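Local coordinates for protein rhamnogalacturonan endolyase YesW (Bacillus subtilis, PDB 2ZUX) that cleaves the rhamnogalacturonan type I backbone of plant cell-wall pectin by endo-type elimination, a calcium- or manganese-dependent lyase reaction that releases oligosaccharides, at residues Tyr261-Asp266 and Gly287-Thr292. Numbering follows the deposited sequence.
Sequences YGNRVD and GYYAKT
Arg-264 and Tyr-289 carry the van der Waals part of this contact, their side chains crossing at about a right angle. The arginine's stem does the touching: Arg-264 CG lies 3.8 Å from Tyr-289 CD2, and Arg-264 NE, the first guanidinium nitrogen, passes 3.9 Å from Tyr-289 CB. With CG anti to the carbonyl carbon (chi1 -74°) and the chain extended to NE, the stem runs past the tyrosine, while NH1 forms a salt bridge with Asp-259. Arginine suits this partly exposed place because a nonpolar stem packs on the tyrosine while a charged end reaches its carboxylate partner. An alanine here would probably leave Tyr-289 CB and CD2 without the stem that packs on them and Asp-259 without that charged mate.

No direct hydrogen bond crosses between the segments; a water bridges their backbones, donating to Arg-264 O at 2.9 Å and accepting from Tyr-288 N at 2.9 Å. Gly-287 CA is 4.0 Å from Arg-264 O; at phi 85° and psi 151° a CB would jam against the preceding carbonyl O, and it would also strike Lys-291 O, so glycine suits.

The contact joins two beta-propeller loops, one leading into strand 268-273, the other linking strands 281-286 and 293-300 of the same antiparallel sheet; beyond it, Tyr-289 packs on the calcium ligands His-326 and His-362.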
# COMPACT_ATOMS: atom_id res chain seq x y z
N TYR A 261 11.86 26.93 -8.68
CA TYR A 261 11.57 27.17 -7.27
C TYR A 261 11.59 25.90 -6.40
O TYR A 261 11.51 25.99 -5.17
CB TYR A 261 10.28 27.98 -7.09
CG TYR A 261 8.98 27.28 -7.38
CD1 TYR A 261 8.30 26.58 -6.37
CD2 TYR A 261 8.39 27.34 -8.64
CE1 TYR A 261 7.09 25.97 -6.61
CE2 TYR A 261 7.16 26.71 -8.89
CZ TYR A 261 6.52 26.03 -7.86
OH TYR A 261 5.32 25.41 -8.09
N GLY A 262 11.71 24.73 -7.05
CA GLY A 262 11.94 23.47 -6.33
C GLY A 262 10.73 22.57 -6.16
O GLY A 262 10.68 21.77 -5.23
N ASN A 263 9.76 22.66 -7.06
CA ASN A 263 8.55 21.84 -6.95
C ASN A 263 8.73 20.50 -7.68
O ASN A 263 8.80 19.43 -7.06
CB ASN A 263 7.35 22.63 -7.48
CG ASN A 263 6.03 21.87 -7.39
OD1 ASN A 263 5.99 20.64 -7.43
ND2 ASN A 263 4.93 22.62 -7.32
N ARG A 264 8.87 20.58 -9.00
CA ARG A 264 8.87 19.40 -9.86
C ARG A 264 10.04 18.46 -9.59
O ARG A 264 9.89 17.23 -9.69
CB ARG A 264 8.83 19.84 -11.32
CG ARG A 264 7.46 20.35 -11.73
CD ARG A 264 7.55 21.24 -12.96
NE ARG A 264 6.24 21.71 -13.41
CZ ARG A 264 5.55 22.69 -12.83
NH1 ARG A 264 6.02 23.34 -11.77
NH2 ARG A 264 4.37 23.02 -13.35
N VAL A 265 11.19 19.02 -9.24
CA VAL A 265 12.40 18.26 -8.96
C VAL A 265 12.19 17.24 -7.83
O VAL A 265 12.83 16.18 -7.84
CB VAL A 265 13.59 19.21 -8.62
CG1 VAL A 265 13.27 20.07 -7.40
CG2 VAL A 265 14.89 18.43 -8.42
N ASP A 266 11.30 17.54 -6.89
CA ASP A 266 11.18 16.75 -5.68
C ASP A 266 9.87 15.96 -5.64
O ASP A 266 9.28 15.76 -4.58
CB ASP A 266 11.34 17.64 -4.45
CG ASP A 266 12.79 17.99 -4.15
OD1 ASP A 266 13.70 17.38 -4.75
OD2 ASP A 266 12.99 18.91 -3.32
N GLY A 287 10.22 12.97 -10.59
CA GLY A 287 9.54 13.75 -11.61
C GLY A 287 8.28 13.09 -12.13
O GLY A 287 8.16 11.86 -12.17
N TYR A 288 7.34 13.92 -12.56
CA TYR A 288 6.25 13.46 -13.40
C TYR A 288 5.56 14.53 -14.22
O TYR A 288 5.03 14.23 -15.28
CB TYR A 288 5.22 12.58 -12.67
CG TYR A 288 4.86 12.94 -11.26
CD1 TYR A 288 4.01 14.01 -10.97
CD2 TYR A 288 5.30 12.15 -10.20
CE1 TYR A 288 3.65 14.31 -9.66
CE2 TYR A 288 4.94 12.43 -8.89
CZ TYR A 288 4.12 13.51 -8.63
OH TYR A 288 3.77 13.79 -7.33
N TYR A 289 5.58 15.78 -13.76
CA TYR A 289 4.92 16.84 -14.54
C TYR A 289 5.60 17.12 -15.87
O TYR A 289 4.93 17.47 -16.84
CB TYR A 289 4.86 18.12 -13.73
CG TYR A 289 3.99 18.04 -12.51
CD1 TYR A 289 2.60 18.04 -12.62
CD2 TYR A 289 4.55 17.96 -11.23
CE1 TYR A 289 1.79 17.97 -11.50
CE2 TYR A 289 3.74 17.89 -10.10
CZ TYR A 289 2.36 17.90 -10.25
OH TYR A 289 1.58 17.84 -9.11
N ALA A 290 6.93 17.03 -15.88
CA ALA A 290 7.70 17.21 -17.10
C ALA A 290 8.76 16.10 -17.10
O ALA A 290 8.39 14.93 -17.14
CB ALA A 290 8.29 18.61 -17.15
N LYS A 291 10.04 16.45 -17.02
CA LYS A 291 11.08 15.43 -16.97
C LYS A 291 10.77 14.35 -15.94
O LYS A 291 10.38 14.66 -14.80
CB LYS A 291 12.45 16.04 -16.67
CG LYS A 291 13.57 15.02 -16.63
CD LYS A 291 14.94 15.65 -16.37
CE LYS A 291 16.02 14.59 -16.25
NZ LYS A 291 17.37 15.20 -16.16
N THR A 292 10.93 13.09 -16.35
CA THR A 292 10.58 11.94 -15.55
C THR A 292 11.70 10.91 -15.64
O THR A 292 12.18 10.61 -16.73
CB THR A 292 9.27 11.31 -16.08
OG1 THR A 292 8.21 12.27 -15.97
CG2 THR A 292 8.90 10.07 -15.32
O HOH W 1 7.81 16.66 -11.66